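Side-chain contacts in malonyl-CoA decarboxylase (Rhodopseudomonas palustris, PDB 4KSA), which probably catalyses the decarboxylation of malonyl-CoA to acetyl-CoA and carbon dioxide: residues Glu121-Leu126 and Asp158-Leu163; Ala135-Arg140 and His162-Trp167. All coordinates share one frame; numbering follows the deposited sequence.

Contact 1 (Glu121-Leu126 and Asp158-Leu163); sequences ELIRRL and DDFVHL. With MG (magnesium ion), chain E.
Ile123 reaches across from helix 118-126 and sets its CD1 methyl over the face of the Phe160 ring, where two helices of the all-helical N-terminal domain pack together. The axes of segments 121-126 and 158-163 pass 10.4 Å apart at 49°. The methyl lies almost on the ring normal, with Ile123 CD1 3.5 Å from the centroid of the Phe160 ring, which makes it a CH-pi contact and explains why all six ring carbons are at similar distances from it. Ile123 gets there because CG1 stands beside its own backbone N, with the chain then extended to CD1 (chi2 177°), while the other branch, CG2, is turned mainly to Leu163. Leu163 CD1 sits against Ile123 at CB, 3.6 Å away, and at CG2, so the isoleucine is held by a ring at its end and a methyl at its branch point. Leu136 of helix 132-146 touches both Ile123 and Phe160 and extends this buried, apolar side.

The other side is looser and polar. Here the second methyl of Leu163, CD2, meets the bent chain of Arg124 at about a right angle, coming 3.5 Å from Arg124 NH1, with no hydrogen bond between the two segments. The Arg124 charge is dealt with on its own side: NE and NH2 both turn to Glu121 OE1, and NH2 has a further salt bridge to Glu116. Glu121 OE2 in turn takes a 2.7 Å bond from Arg125 NE through its anti lone pair, so one carboxylate ties two arginines together. At this partly exposed edge the imidazole of His162 reaches the subunit interface, where its NE2 binds the magnesium ion at 2.5 Å, as does NE2 of His162 from the second subunit.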
# COMPACT_ATOMS: atom_id res chain seq x y z
N GLU A 121 -12.21 25.30 -23.35
CA GLU A 121 -10.94 24.82 -23.82
C GLU A 121 -9.81 25.45 -23.01
O GLU A 121 -8.80 24.80 -22.74
CB GLU A 121 -10.77 25.14 -25.30
CG GLU A 121 -9.54 24.51 -25.95
CD GLU A 121 -9.45 23.01 -25.67
OE1 GLU A 121 -10.52 22.33 -25.66
OE2 GLU A 121 -8.32 22.51 -25.46
N LEU A 122 -9.98 26.71 -22.61
CA LEU A 122 -8.98 27.42 -21.83
C LEU A 122 -8.82 26.82 -20.42
O LEU A 122 -7.69 26.69 -19.91
CB LEU A 122 -9.35 28.90 -21.68
CG LEU A 122 -8.39 29.68 -20.78
CD1 LEU A 122 -6.99 29.65 -21.41
CD2 LEU A 122 -8.89 31.11 -20.56
N ILE A 123 -9.95 26.48 -19.79
CA ILE A 123 -9.91 25.88 -18.47
C ILE A 123 -9.32 24.47 -18.57
O ILE A 123 -8.45 24.08 -17.77
CB ILE A 123 -11.33 25.87 -17.82
CG1 ILE A 123 -11.82 27.31 -17.62
CG2 ILE A 123 -11.31 25.19 -16.46
CD1 ILE A 123 -13.24 27.42 -17.06
N ARG A 124 -9.78 23.71 -19.57
CA ARG A 124 -9.28 22.34 -19.77
C ARG A 124 -7.78 22.32 -19.91
O ARG A 124 -7.13 21.41 -19.40
CB ARG A 124 -9.89 21.68 -21.01
CG ARG A 124 -11.27 21.12 -20.76
CD ARG A 124 -11.69 20.21 -21.88
NE ARG A 124 -12.01 20.96 -23.08
CZ ARG A 124 -13.24 21.34 -23.40
NH1 ARG A 124 -14.26 21.02 -22.62
NH2 ARG A 124 -13.45 22.07 -24.48
N ARG A 125 -7.23 23.31 -20.59
CA ARG A 125 -5.80 23.37 -20.76
C ARG A 125 -5.08 23.80 -19.50
O ARG A 125 -4.02 23.28 -19.18
CB ARG A 125 -5.45 24.29 -21.92
CG ARG A 125 -6.02 23.78 -23.22
CD ARG A 125 -5.41 24.46 -24.43
NE ARG A 125 -6.02 23.93 -25.65
CZ ARG A 125 -5.47 23.98 -26.86
NH1 ARG A 125 -4.29 24.57 -27.05
NH2 ARG A 125 -6.09 23.40 -27.88
N LEU A 126 -5.66 24.75 -18.77
CA LEU A 126 -5.05 25.23 -17.54
C LEU A 126 -5.01 24.14 -16.50
O LEU A 126 -4.25 24.21 -15.54
CB LEU A 126 -5.84 26.40 -16.97
CG LEU A 126 -5.79 27.70 -17.77
CD1 LEU A 126 -6.68 28.73 -17.12
CD2 LEU A 126 -4.34 28.19 -17.84
N ASP A 158 -20.93 28.77 -15.10
CA ASP A 158 -21.60 27.63 -15.70
C ASP A 158 -20.62 26.73 -16.44
O ASP A 158 -20.81 25.51 -16.50
CB ASP A 158 -22.71 28.08 -16.66
CG ASP A 158 -23.96 28.57 -15.93
OD1 ASP A 158 -24.96 28.88 -16.62
OD2 ASP A 158 -23.96 28.64 -14.68
N ASP A 159 -19.56 27.30 -17.00
CA ASP A 159 -18.59 26.49 -17.70
C ASP A 159 -17.70 25.73 -16.72
O ASP A 159 -17.30 24.60 -16.98
CB ASP A 159 -17.75 27.36 -18.65
CG ASP A 159 -18.52 27.78 -19.88
OD1 ASP A 159 -18.29 28.90 -20.38
OD2 ASP A 159 -19.36 26.98 -20.35
N PHE A 160 -17.41 26.37 -15.59
CA PHE A 160 -16.59 25.74 -14.57
C PHE A 160 -17.31 24.51 -14.03
O PHE A 160 -16.71 23.46 -13.85
CB PHE A 160 -16.32 26.71 -13.42
CG PHE A 160 -15.11 27.57 -13.63
CD1 PHE A 160 -13.85 27.07 -13.36
CD2 PHE A 160 -15.23 28.87 -14.10
CE1 PHE A 160 -12.71 27.86 -13.55
CE2 PHE A 160 -14.10 29.66 -14.29
CZ PHE A 160 -12.85 29.14 -14.01
N VAL A 161 -18.61 24.66 -13.78
CA VAL A 161 -19.41 23.57 -13.26
C VAL A 161 -19.47 22.40 -14.25
O VAL A 161 -19.43 21.25 -13.84
CB VAL A 161 -20.84 24.06 -12.89
CG1 VAL A 161 -21.72 22.89 -12.45
CG2 VAL A 161 -20.76 25.08 -11.77
N HIS A 162 -19.55 22.68 -15.54
CA HIS A 162 -19.60 21.59 -16.50
C HIS A 162 -18.32 20.75 -16.43
O HIS A 162 -18.38 19.52 -16.45
CB HIS A 162 -19.81 22.11 -17.92
CG HIS A 162 -19.84 21.03 -18.96
ND1 HIS A 162 -20.85 20.08 -19.02
CD2 HIS A 162 -18.98 20.71 -19.95
CE1 HIS A 162 -20.60 19.23 -20.01
NE2 HIS A 162 -19.47 19.60 -20.59
N LEU A 163 -17.17 21.40 -16.35
CA LEU A 163 -15.90 20.68 -16.29
C LEU A 163 -15.63 20.02 -14.93
O LEU A 163 -15.28 18.84 -14.88
CB LEU A 163 -14.74 21.60 -16.69
CG LEU A 163 -14.90 22.21 -18.10
CD1 LEU A 163 -13.94 23.37 -18.31
CD2 LEU A 163 -14.69 21.13 -19.14
MG MG E . -18.92 18.68 -22.80

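Contact 2 (Ala135-Arg140 and His162-Trp167); sequences ALVKMR and HLFTSW. With MG (magnesium ion), chain E.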
# COMPACT_ATOMS: atom_id res chain seq x y z
N ALA A 135 -5.74 25.33 -8.40
CA ALA A 135 -5.76 26.72 -8.80
C ALA A 135 -7.12 27.06 -9.44
O ALA A 135 -7.67 28.13 -9.19
CB ALA A 135 -4.62 26.98 -9.77
N LEU A 136 -7.66 26.15 -10.25
CA LEU A 136 -8.94 26.40 -10.88
C LEU A 136 -10.06 26.48 -9.85
O LEU A 136 -11.02 27.21 -10.05
CB LEU A 136 -9.28 25.31 -11.89
CG LEU A 136 -8.85 25.51 -13.35
CD1 LEU A 136 -9.30 26.88 -13.85
CD2 LEU A 136 -7.37 25.40 -13.44
N VAL A 137 -9.94 25.74 -8.77
CA VAL A 137 -10.98 25.79 -7.75
C VAL A 137 -10.92 27.15 -7.08
O VAL A 137 -11.96 27.77 -6.81
CB VAL A 137 -10.79 24.69 -6.68
CG1 VAL A 137 -11.75 24.92 -5.51
CG2 VAL A 137 -11.04 23.32 -7.31
N LYS A 138 -9.70 27.61 -6.81
CA LYS A 138 -9.49 28.90 -6.17
C LYS A 138 -10.00 29.99 -7.08
O LYS A 138 -10.60 30.95 -6.63
CB LYS A 138 -8.01 29.12 -5.84
CG LYS A 138 -7.70 29.14 -4.33
CD LYS A 138 -8.03 27.79 -3.66
CE LYS A 138 -7.07 26.65 -4.13
NZ LYS A 138 -7.54 25.24 -3.88
N MSE A 139 -9.79 29.82 -8.38
CA MSE A 139 -10.24 30.79 -9.38
C MSE A 139 -11.77 30.79 -9.47
O MSE A 139 -12.40 31.83 -9.62
CB MSE A 139 -9.63 30.45 -10.74
CG MSE A 139 -9.97 31.45 -11.87
SE MSE A 139 -8.91 31.16 -13.49
CE MSE A 139 -10.30 30.63 -14.70
N ARG A 140 -12.37 29.61 -9.36
CA ARG A 140 -13.81 29.53 -9.43
C ARG A 140 -14.38 30.20 -8.18
O ARG A 140 -15.45 30.80 -8.21
CB ARG A 140 -14.24 28.07 -9.51
CG ARG A 140 -15.66 27.91 -10.02
CD ARG A 140 -16.44 26.86 -9.23
NE ARG A 140 -17.86 27.03 -9.48
CZ ARG A 140 -18.83 26.45 -8.80
NH1 ARG A 140 -20.09 26.69 -9.12
NH2 ARG A 140 -18.54 25.62 -7.80
N HIS A 162 -19.55 22.68 -15.54
CA HIS A 162 -19.60 21.59 -16.50
C HIS A 162 -18.32 20.75 -16.43
O HIS A 162 -18.38 19.52 -16.45
CB HIS A 162 -19.81 22.11 -17.92
CG HIS A 162 -19.84 21.03 -18.96
ND1 HIS A 162 -20.85 20.08 -19.02
CD2 HIS A 162 -18.98 20.71 -19.95
CE1 HIS A 162 -20.60 19.23 -20.01
NE2 HIS A 162 -19.47 19.60 -20.59
N LEU A 163 -17.17 21.40 -16.35
CA LEU A 163 -15.90 20.68 -16.29
C LEU A 163 -15.63 20.02 -14.93
O LEU A 163 -15.28 18.84 -14.88
CB LEU A 163 -14.74 21.60 -16.69
CG LEU A 163 -14.90 22.21 -18.10
CD1 LEU A 163 -13.94 23.37 -18.31
CD2 LEU A 163 -14.69 21.13 -19.14
N PHE A 164 -15.81 20.78 -13.84
CA PHE A 164 -15.62 20.27 -12.48
C PHE A 164 -16.49 19.04 -12.25
O PHE A 164 -16.06 18.05 -11.63
CB PHE A 164 -16.00 21.31 -11.41
CG PHE A 164 -14.96 22.35 -11.17
CD1 PHE A 164 -15.10 23.22 -10.09
CD2 PHE A 164 -13.87 22.50 -12.02
CE1 PHE A 164 -14.16 24.23 -9.86
CE2 PHE A 164 -12.92 23.50 -11.81
CZ PHE A 164 -13.07 24.37 -10.72
N THR A 165 -17.73 19.11 -12.73
CA THR A 165 -18.65 18.00 -12.58
C THR A 165 -18.05 16.75 -13.21
O THR A 165 -18.07 15.67 -12.62
CB THR A 165 -20.00 18.31 -13.23
OG1 THR A 165 -20.70 19.26 -12.42
CG2 THR A 165 -20.83 17.05 -13.38
N SER A 166 -17.50 16.91 -14.41
CA SER A 166 -16.91 15.77 -15.09
C SER A 166 -15.61 15.32 -14.43
O SER A 166 -15.29 14.13 -14.46
CB SER A 166 -16.65 16.10 -16.55
OG SER A 166 -16.19 14.93 -17.20
N TRP A 167 -14.87 16.24 -13.84
CA TRP A 167 -13.61 15.86 -13.20
C TRP A 167 -13.78 15.23 -11.83
O TRP A 167 -13.11 14.26 -11.51
CB TRP A 167 -12.68 17.06 -13.05
CG TRP A 167 -12.35 17.74 -14.31
CD1 TRP A 167 -12.58 17.30 -15.58
CD2 TRP A 167 -11.76 19.04 -14.44
NE1 TRP A 167 -12.18 18.25 -16.48
CE2 TRP A 167 -11.67 19.32 -15.81
CE3 TRP A 167 -11.30 19.99 -13.51
CZ2 TRP A 167 -11.14 20.53 -16.29
CZ3 TRP A 167 -10.77 21.18 -13.98
CH2 TRP A 167 -10.70 21.44 -15.36
MG MG E . -18.92 18.68 -22.80
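Phe164 makes every close approach to Leu136, Val137 and Arg140, across two helices of the N-terminal domain; the axes of segments 135-140 and 162-167 pass 12.1 Å apart at 141°, nearer antiparallel than parallel. Following helix 154-167 from His162, the first two residues face other neighbours, and Phe164 is the residue of 162-167 that makes the close contacts with 135-140. With CG beside its backbone N (chi1 -79°), the ring is carried end-on into the other helix. Phe164 CZ leads, 3.6 Å from Leu136 O, which sits at the ring edge near its plane, while Phe164 CE2 borders Leu136 CB and Val137 CG2 lies 4.1 Å from Phe164 CZ. On the remaining flank Arg140 CD comes 3.5 Å from Phe164 CE1, with CB and CG close behind. With an alanine here, the helices would probably be left with a gap beside Leu136 and Val137, and the stem of Arg140 would lose one of its two phenylalanine neighbours. Farther along, Ser166 OG pairs with Ser166 OG of the second subunit. Last comes Trp167, with Leu163 O above one face of its indole.

Arg140's aliphatic stem crosses the ring at a slant, while its guanidinium forms a salt bridge from NE to Asp157 and hydrogen bonds from NH2 to the carbonyl oxygens of Gly274 and Ala276. The ring packs mostly against carbon, and its slightly positive C-H rim is probably a mildly favourable neighbour for Leu136 O.

Overall arrangement
Both contacts are buried and both use helix 154-167, which packs against two helices that follow each other in the chain: 118-126 in contact 1 and 132-146 in contact 2. Their centres are 7 Å apart, and Phe160 joins them by also touching Leu136, Met139 and Arg140. A phenylalanine is central to each, but contact 1 offers its ring face to a methyl, whereas in contact 2 the ring edge meets a backbone carbonyl oxygen, and aliphatic carbons approach it obliquely. Contact 1 grades into a partly exposed arginine-glutamate network near the magnesium interface. In contact 2, nearer the centre of the chain, the buried arginine combines a salt bridge to Asp157 with hydrogen bonds to backbone carbonyls.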